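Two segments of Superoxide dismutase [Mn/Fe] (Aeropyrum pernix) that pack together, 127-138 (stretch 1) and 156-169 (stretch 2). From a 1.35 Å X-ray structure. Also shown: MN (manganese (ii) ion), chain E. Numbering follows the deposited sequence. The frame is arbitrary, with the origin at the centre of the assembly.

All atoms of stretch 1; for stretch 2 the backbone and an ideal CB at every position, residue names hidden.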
ATOM      1  N   GLY A 127       8.499   2.519   7.477  1.00 12.08           N
ATOM      2  CA  GLY A 127       9.258   2.545   6.229  1.00 12.14           C
ATOM      3  C   GLY A 127       9.646   3.973   5.899  1.00 12.08           C
ATOM      4  O   GLY A 127       9.860   4.794   6.792  1.00 13.35           O
ATOM      5  N   VAL A 128       9.737   4.281   4.616  1.00 11.24           N
ATOM      6  CA  VAL A 128      10.116   5.622   4.207  1.00 10.67           C
ATOM      7  C   VAL A 128       8.869   6.459   3.932  1.00 10.12           C
ATOM      8  O   VAL A 128       7.803   5.920   3.620  1.00  9.95           O
ATOM      9  CB  VAL A 128      11.061   5.599   2.999  1.00 10.18           C
ATOM     10  CG1 VAL A 128      12.378   4.925   3.376  1.00 11.26           C
ATOM     11  CG2 VAL A 128      10.419   4.899   1.806  1.00 10.79           C
ATOM     12  N   GLY A 129       8.993   7.772   4.078  1.00  9.41           N
ATOM     13  CA  GLY A 129       7.871   8.663   3.836  1.00  9.07           C
ATOM     14  C   GLY A 129       8.102  10.066   4.342  1.00  8.82           C
ATOM     15  O   GLY A 129       9.242  10.545   4.377  1.00  8.63           O
ATOM     16  N   TRP A 130       7.011  10.714   4.740  1.00  8.76           N
ATOM     17  CA  TRP A 130       6.994  12.138   5.053  1.00  9.02           C
ATOM     18  C   TRP A 130       6.101  12.418   6.241  1.00  9.07           C
ATOM     19  O   TRP A 130       5.075  11.768   6.417  1.00  9.03           O
ATOM     20  CB  TRP A 130       6.426  12.933   3.868  1.00  8.82           C
ATOM     21  CG  TRP A 130       7.158  12.726   2.594  1.00  9.08           C
ATOM     22  CD1 TRP A 130       7.026  11.672   1.735  1.00  9.19           C
ATOM     23  CD2 TRP A 130       8.131  13.601   2.011  1.00  8.31           C
ATOM     24  NE1 TRP A 130       7.872  11.828   0.666  1.00  9.14           N
ATOM     25  CE2 TRP A 130       8.561  13.004   0.807  1.00  9.09           C
ATOM     26  CE3 TRP A 130       8.687  14.832   2.395  1.00  9.17           C
ATOM     27  CZ2 TRP A 130       9.521  13.591  -0.017  1.00  9.03           C
ATOM     28  CZ3 TRP A 130       9.636  15.416   1.571  1.00  9.46           C
ATOM     29  CH2 TRP A 130      10.048  14.792   0.384  1.00  9.16           C
ATOM     30  N   GLY A 131       6.496  13.404   7.045  1.00  9.10           N
ATOM     31  CA  GLY A 131       5.574  14.059   7.971  1.00  9.36           C
ATOM     32  C   GLY A 131       5.026  15.294   7.282  1.00  9.40           C
ATOM     33  O   GLY A 131       5.780  16.041   6.659  1.00  9.87           O
ATOM     34  N   VAL A 132       3.714  15.501   7.372  1.00  9.35           N
ATOM     35  CA  VAL A 132       3.055  16.556   6.604  1.00  9.57           C
ATOM     36  C   VAL A 132       2.122  17.410   7.454  1.00  9.58           C
ATOM     37  O   VAL A 132       1.252  16.888   8.152  1.00  9.45           O
ATOM     38  CB  VAL A 132       2.257  15.963   5.400  1.00  9.36           C
ATOM     39  CG1 VAL A 132       1.522  17.060   4.625  1.00 10.49           C
ATOM     40  CG2 VAL A 132       3.177  15.168   4.466  1.00 10.25           C
ATOM     41  N   LEU A 133       2.331  18.724   7.393  1.00  9.53           N
ATOM     42  CA  LEU A 133       1.352  19.686   7.874  1.00  9.64           C
ATOM     43  C   LEU A 133       0.626  20.232   6.654  1.00  9.29           C
ATOM     44  O   LEU A 133       1.252  20.800   5.752  1.00  9.44           O
ATOM     45  CB  LEU A 133       2.033  20.826   8.643  1.00 10.02           C
ATOM     46  CG  LEU A 133       1.127  21.972   9.111  1.00 10.49           C
ATOM     47  CD1 LEU A 133       0.143  21.494  10.162  1.00 11.02           C
ATOM     48  CD2 LEU A 133       1.957  23.128   9.652  1.00 11.25           C
ATOM     49  N   ALA A 134      -0.692  20.063   6.636  1.00  9.78           N
ATOM     50  CA  ALA A 134      -1.492  20.430   5.484  1.00  9.92           C
ATOM     51  C   ALA A 134      -2.619  21.378   5.855  1.00 10.40           C
ATOM     52  O   ALA A 134      -3.063  21.413   7.004  1.00 10.64           O
ATOM     53  CB  ALA A 134      -2.056  19.180   4.804  1.00 10.06           C
ATOM     54  N   PHE A 135      -3.057  22.142   4.862  1.00 10.96           N
ATOM     55  CA  PHE A 135      -4.251  22.963   4.958  1.00 10.96           C
ATOM     56  C   PHE A 135      -5.428  22.204   4.354  1.00 10.95           C
ATOM     57  O   PHE A 135      -5.374  21.766   3.204  1.00 10.95           O
ATOM     58  CB  PHE A 135      -4.041  24.288   4.222  1.00 11.54           C
ATOM     59  CG  PHE A 135      -5.187  25.252   4.350  1.00 11.78           C
ATOM     60  CD1 PHE A 135      -5.285  26.084   5.458  1.00 12.61           C
ATOM     61  CD2 PHE A 135      -6.157  25.343   3.355  1.00 12.41           C
ATOM     62  CE1 PHE A 135      -6.333  26.993   5.576  1.00 13.58           C
ATOM     63  CE2 PHE A 135      -7.208  26.248   3.469  1.00 14.15           C
ATOM     64  CZ  PHE A 135      -7.289  27.074   4.580  1.00 13.25           C
ATOM     65  N   ASP A 136      -6.487  22.046   5.140  1.00 11.05           N
ATOM     66  CA  ASP A 136      -7.693  21.348   4.711  1.00 11.77           C
ATOM     67  C   ASP A 136      -8.684  22.323   4.071  1.00 12.32           C
ATOM     68  O   ASP A 136      -9.232  23.176   4.764  1.00 12.53           O
ATOM     69  CB  ASP A 136      -8.322  20.642   5.920  1.00 11.63           C
ATOM     70  CG  ASP A 136      -9.660  19.998   5.607  1.00 11.62           C
ATOM     71  OD1 ASP A 136     -10.347  19.608   6.575  1.00 13.28           O
ATOM     72  OD2 ASP A 136     -10.025  19.878   4.420  1.00 12.57           O
ATOM     73  N   PRO A 137      -8.939  22.191   2.753  1.00 12.58           N
ATOM     74  CA  PRO A 137      -9.866  23.117   2.089  1.00 12.96           C
ATOM     75  C   PRO A 137     -11.308  23.007   2.589  1.00 13.46           C
ATOM     76  O   PRO A 137     -12.067  23.962   2.451  1.00 14.08           O
ATOM     77  CB  PRO A 137      -9.787  22.700   0.616  1.00 12.81           C
ATOM     78  CG  PRO A 137      -9.344  21.272   0.648  1.00 13.49           C
ATOM     79  CD  PRO A 137      -8.400  21.192   1.812  1.00 12.57           C
ATOM     80  N   LEU A 138     -11.682  21.862   3.159  1.00 13.63           N
ATOM     81  CA  LEU A 138     -13.060  21.649   3.611  1.00 14.13           C
ATOM     82  C   LEU A 138     -13.396  22.399   4.898  1.00 14.55           C
ATOM     83  O   LEU A 138     -14.554  22.765   5.122  1.00 15.40           O
ATOM     84  CB  LEU A 138     -13.358  20.154   3.782  1.00 13.94           C
ATOM     85  CG  LEU A 138     -13.193  19.235   2.565  1.00 14.61           C
ATOM     86  CD1 LEU A 138     -13.624  17.832   2.941  1.00 14.82           C
ATOM     87  CD2 LEU A 138     -13.978  19.713   1.348  1.00 15.43           C
ATOM     88  N   UNK A 156      -6.610  13.494  -1.499  1.00  8.69           N
ATOM     89  CA  UNK A 156      -7.027  14.662  -2.248  1.00  8.96           C
ATOM     90  C   UNK A 156      -7.317  15.806  -1.279  1.00  9.23           C
ATOM     91  O   UNK A 156      -7.530  15.587  -0.080  1.00  9.50           O
ATOM     92  CB  UNK A 156      -8.253  14.348  -3.108  1.00  8.96           C
ATOM     93  N   UNK A 157      -7.299  17.022  -1.812  1.00  9.49           N
ATOM     94  CA  UNK A 157      -7.717  18.212  -1.069  1.00  9.94           C
ATOM     95  C   UNK A 157      -6.646  18.849  -0.211  1.00 10.23           C
ATOM     96  O   UNK A 157      -6.248  19.989  -0.446  1.00 10.77           O
ATOM     97  CB  UNK A 157      -8.905  17.855  -0.173  1.00  9.94           C
ATOM     98  N   UNK A 158      -6.180  18.107   0.788  1.00 10.10           N
ATOM     99  CA  UNK A 158      -5.157  18.598   1.708  1.00 10.13           C
ATOM    100  C   UNK A 158      -3.963  19.183   0.972  1.00 10.31           C
ATOM    101  O   UNK A 158      -3.391  18.543   0.091  1.00 10.75           O
ATOM    102  CB  UNK A 158      -4.692  17.470   2.631  1.00 10.13           C
ATOM    103  N   UNK A 159      -3.602  20.409   1.339  1.00 10.20           N
ATOM    104  CA  UNK A 159      -2.505  21.128   0.703  1.00 10.32           C
ATOM    105  C   UNK A 159      -1.305  21.128   1.645  1.00 10.64           C
ATOM    106  O   UNK A 159      -1.346  21.814   2.667  1.00 10.97           O
ATOM    107  CB  UNK A 159      -2.918  22.556   0.342  1.00 10.32           C
ATOM    108  N   UNK A 160      -0.237  20.367   1.326  1.00 10.59           N
ATOM    109  CA  UNK A 160       0.949  20.413   2.185  1.00 10.77           C
ATOM    110  C   UNK A 160       1.566  21.807   2.224  1.00 10.80           C
ATOM    111  O   UNK A 160       1.825  22.402   1.175  1.00 11.29           O
ATOM    112  CB  UNK A 160       1.989  19.400   1.703  1.00 10.77           C
ATOM    113  N   UNK A 161       1.763  22.332   3.432  1.00 10.45           N
ATOM    114  CA  UNK A 161       2.444  23.620   3.603  1.00 11.02           C
ATOM    115  C   UNK A 161       3.807  23.485   4.285  1.00 10.91           C
ATOM    116  O   UNK A 161       4.663  24.368   4.158  1.00 11.03           O
ATOM    117  CB  UNK A 161       1.560  24.568   4.416  1.00 11.02           C
ATOM    118  N   UNK A 162       3.997  22.380   5.002  1.00 10.62           N
ATOM    119  CA  UNK A 162       5.272  22.055   5.626  1.00 10.59           C
ATOM    120  C   UNK A 162       5.448  20.544   5.629  1.00 10.08           C
ATOM    121  O   UNK A 162       4.590  19.815   6.122  1.00 10.46           O
ATOM    122  CB  UNK A 162       5.351  22.617   7.047  1.00 10.59           C
ATOM    123  N   UNK A 163       6.567  20.084   5.077  1.00 10.07           N
ATOM    124  CA  UNK A 163       6.842  18.653   4.984  1.00  9.90           C
ATOM    125  C   UNK A 163       8.242  18.347   5.496  1.00  9.99           C
ATOM    126  O   UNK A 163       9.158  19.165   5.348  1.00 10.20           O
ATOM    127  CB  UNK A 163       6.685  18.166   3.542  1.00  9.90           C
ATOM    128  N   UNK A 164       8.396  17.181   6.114  1.00  9.71           N
ATOM    129  CA  UNK A 164       9.717  16.667   6.463  1.00  9.86           C
ATOM    130  C   UNK A 164       9.904  15.306   5.805  1.00  9.68           C
ATOM    131  O   UNK A 164       9.064  14.415   5.936  1.00  9.58           O
ATOM    132  CB  UNK A 164       9.889  16.568   7.980  1.00  9.86           C
ATOM    133  N   UNK A 165      11.010  15.166   5.090  1.00  9.61           N
ATOM    134  CA  UNK A 165      11.365  13.921   4.432  1.00  9.92           C
ATOM    135  C   UNK A 165      12.012  13.000   5.456  1.00  9.98           C
ATOM    136  O   UNK A 165      13.045  13.355   6.043  1.00 10.30           O
ATOM    137  CB  UNK A 165      12.298  14.168   3.245  1.00  9.92           C
ATOM    138  N   UNK A 166      11.402  11.841   5.696  1.00 10.02           N
ATOM    139  CA  UNK A 166      12.012  10.821   6.550  1.00 10.20           C
ATOM    140  C   UNK A 166      12.351   9.534   5.796  1.00 10.03           C
ATOM    141  O   UNK A 166      12.491   8.467   6.401  1.00  9.97           O
ATOM    142  CB  UNK A 166      11.074  10.496   7.714  1.00 10.20           C
ATOM    143  N   UNK A 167      12.504   9.633   4.477  1.00  9.69           N
ATOM    144  CA  UNK A 167      13.191   8.572   3.754  1.00  9.79           C
ATOM    145  C   UNK A 167      14.582   8.445   4.356  1.00 10.14           C
ATOM    146  O   UNK A 167      15.155   9.436   4.814  1.00  9.87           O
ATOM    147  CB  UNK A 167      13.253   8.857   2.252  1.00  9.79           C
ATOM    148  N   UNK A 168      15.127   7.237   4.352  1.00 10.25           N
ATOM    149  CA  UNK A 168      16.436   7.015   4.962  1.00 10.85           C
ATOM    150  C   UNK A 168      17.523   7.865   4.302  1.00 10.88           C
ATOM    151  O   UNK A 168      18.411   8.369   4.992  1.00 10.90           O
ATOM    152  CB  UNK A 168      16.810   5.534   4.876  1.00 10.85           C
ATOM    153  N   UNK A 169      17.432   8.061   2.988  1.00 10.61           N
ATOM    154  CA  UNK A 169      18.414   8.884   2.278  1.00 10.68           C
ATOM    155  C   UNK A 169      18.470  10.335   2.754  1.00 10.97           C
ATOM    156  O   UNK A 169      19.440  11.038   2.471  1.00 11.33           O
ATOM    157  CB  UNK A 169      18.106   8.862   0.780  1.00 10.68           C
TER
HETATM  158 MN    MN E 215      13.872  12.446  -0.363  1.00  9.38          MN

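Position 156 has nothing of stretch 1 near its CB, so the contact sets no rule there; it is Ala156. At 157 phi is positive, which by itself favours glycine, and an ideal CB would sit 3.5 Å from CG of Pro137. Both features argue for little or no side chain; the residue is Gly157, whose O lies 3.3 Å from Pro137 CD.

The CB of 158 lies 3.8 Å from CB of Ala134, a small neighbour that leaves room for a medium or large apolar group. The residue is Leu158; its CB packs against Ala134 and its CD2 lies 3.7 Å from Asp136 CB. Position 159 is a strand residue whose CB shares a side of the sheet with Phe135; beta-branched or other apolar residues would suit. Val159 sets CB 4.3 Å from Phe135 CB, while its backbone pairs both ways with that residue: Phe135 N to Val159 O is 2.8 Å, Val159 N to Phe135 O 2.9 Å.

At 160 the CB points to the side of Val132 and Ala134, phi is -62°, and the backbone N has no acceptor in stretch 1. Several apolar residues would do, proline among them. Pro160 places CB 3.9 Å from Val132 CG1. The chain then turns a corner, and the register slips by one in a beta bulge: Leu133 O accepts from the backbone N of both 161 and 162. At 161 the CB points sideways, with Leu133 and Phe135 nearby, so a branched apolar chain fits; Ile161 brings CD1 4.1 Å from Leu133 CD2. The CB of 162 lies beside that of Leu133, another apolar site. Leu162 keeps the two CB atoms 4.1 Å apart, and its O accepts from Leu133 N at 2.8 Å.

Position 163 faces the Trp130 ring and Val132, which calls for a compact apolar group. Val163 answers with CG2 3.9 Å from Trp130 CZ3 and CG1 4.1 Å from Val132 CG2. Across from 164 is Gly131, which offers no side chain, so a bulky apolar residue is tolerated. Ile164 shows how closely: an ideal CB on Gly131 would be only 3.0 Å from Ile164 CG2.

The CB of 165 is 3.4 Å from Trp130 CZ3, over the ring face, and the manganese lies beyond it. A short metal ligand is the natural choice. Asp165 binds the ion through OD2 at 2.0 Å; Asp165 OD1 accepts a hydrogen bond from the backbone N of 167 at 3.0 Å.

At 166 the backbone N donates to Gly129 O at 2.8 Å, and the sideways CB admits various apolar groups; it is Val166. The CB of 167 is 4.0 Å from Val128 CB, inviting a broad apolar surface. Trp167 supplies it: Val128 CG2 stands 3.5 Å from the centroid of its six-membered ring, over the face, and its edge turns toward the face of Trp130.

Position 168 only skirts Val128, so many side chains with a flexible stem would suit; it is Glu168. Position 169 is beyond stretch 1 but within reach of the metal, and His169 binds it through NE2.

Stretch 2 (156-169) AGLVPILVIDVWEH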
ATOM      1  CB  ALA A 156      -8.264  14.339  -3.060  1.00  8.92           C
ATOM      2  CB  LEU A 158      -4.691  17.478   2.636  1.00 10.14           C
ATOM      3  CG  LEU A 158      -5.751  16.805   3.507  1.00  9.98           C
ATOM      4  CD1 LEU A 158      -5.100  15.739   4.370  1.00 11.03           C
ATOM      5  CD2 LEU A 158      -6.501  17.805   4.370  1.00 11.89           C
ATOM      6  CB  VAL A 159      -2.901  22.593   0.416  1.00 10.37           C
ATOM      7  CG1 VAL A 159      -1.736  23.353  -0.222  1.00 10.54           C
ATOM      8  CG2 VAL A 159      -4.147  22.659  -0.461  1.00 10.79           C
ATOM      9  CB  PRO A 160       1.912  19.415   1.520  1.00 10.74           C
ATOM     10  CG  PRO A 160       1.042  18.529   0.701  1.00 11.62           C
ATOM     11  CD  PRO A 160      -0.057  19.429   0.203  1.00 10.73           C
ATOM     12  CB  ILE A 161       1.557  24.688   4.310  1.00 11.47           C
ATOM     13  CG1 ILE A 161       1.219  24.287   5.754  1.00 11.32           C
ATOM     14  CG2 ILE A 161       0.300  24.961   3.482  1.00 11.67           C
ATOM     15  CD1 ILE A 161       0.600  25.415   6.588  1.00 12.04           C
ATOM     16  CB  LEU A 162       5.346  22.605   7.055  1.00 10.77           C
ATOM     17  CG  LEU A 162       6.604  22.235   7.852  1.00 11.21           C
ATOM     18  CD1 LEU A 162       7.884  22.765   7.203  1.00 12.03           C
ATOM     19  CD2 LEU A 162       6.495  22.741   9.277  1.00 12.38           C
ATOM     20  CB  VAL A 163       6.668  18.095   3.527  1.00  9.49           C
ATOM     21  CG1 VAL A 163       5.274  18.404   2.976  1.00  9.77           C
ATOM     22  CG2 VAL A 163       7.744  18.624   2.586  1.00 10.02           C
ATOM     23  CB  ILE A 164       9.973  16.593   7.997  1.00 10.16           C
ATOM     24  CG1 ILE A 164      11.411  16.120   8.269  1.00 11.21           C
ATOM     25  CG2 ILE A 164       8.947  15.701   8.685  1.00 10.31           C
ATOM     26  CD1 ILE A 164      11.792  15.981   9.743  1.00 12.20           C
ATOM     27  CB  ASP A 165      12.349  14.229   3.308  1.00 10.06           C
ATOM     28  CG  ASP A 165      12.602  13.052   2.391  1.00 10.64           C
ATOM     29  OD1 ASP A 165      12.059  11.944   2.611  1.00 11.59           O
ATOM     30  OD2 ASP A 165      13.354  13.260   1.427  1.00 11.57           O
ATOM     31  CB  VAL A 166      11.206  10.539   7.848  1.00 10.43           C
ATOM     32  CG1 VAL A 166      11.255  11.745   8.784  1.00 10.84           C
ATOM     33  CG2 VAL A 166       9.768  10.149   7.540  1.00 11.14           C
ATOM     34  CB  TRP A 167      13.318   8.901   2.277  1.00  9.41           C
ATOM     35  CG  TRP A 167      12.074   8.670   1.477  1.00  9.24           C
ATOM     36  CD1 TRP A 167      10.856   9.271   1.651  1.00  9.65           C
ATOM     37  CD2 TRP A 167      11.936   7.794   0.357  1.00  9.18           C
ATOM     38  NE1 TRP A 167       9.967   8.812   0.711  1.00  9.48           N
ATOM     39  CE2 TRP A 167      10.605   7.911  -0.102  1.00  8.70           C
ATOM     40  CE3 TRP A 167      12.807   6.918  -0.305  1.00  9.71           C
ATOM     41  CZ2 TRP A 167      10.121   7.177  -1.192  1.00  8.87           C
ATOM     42  CZ3 TRP A 167      12.330   6.193  -1.387  1.00  9.78           C
ATOM     43  CH2 TRP A 167      10.998   6.329  -1.821  1.00  9.40           C
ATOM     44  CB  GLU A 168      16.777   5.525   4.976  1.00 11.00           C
ATOM     45  CG  GLU A 168      15.818   4.730   5.864  1.00 11.70           C
ATOM     46  CD  GLU A 168      16.104   3.245   5.916  1.00 12.23           C
ATOM     47  OE1 GLU A 168      16.407   2.643   4.865  1.00 12.32           O
ATOM     48  OE2 GLU A 168      15.993   2.674   7.024  1.00 13.87           O
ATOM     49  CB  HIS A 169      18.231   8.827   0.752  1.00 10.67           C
ATOM     50  CG  HIS A 169      16.959   9.448   0.248  1.00  9.81           C
ATOM     51  ND1 HIS A 169      15.998   8.719  -0.418  1.00 10.12           N
ATOM     52  CD2 HIS A 169      16.506  10.727   0.273  1.00  9.46           C
ATOM     53  CE1 HIS A 169      15.002   9.516  -0.767  1.00 10.08           C
ATOM     54  NE2 HIS A 169      15.283  10.740  -0.357  1.00  9.80           N
TER
HETATM   55  O   HOH W   1      12.152  11.213  -0.237  1.00 14.55           O
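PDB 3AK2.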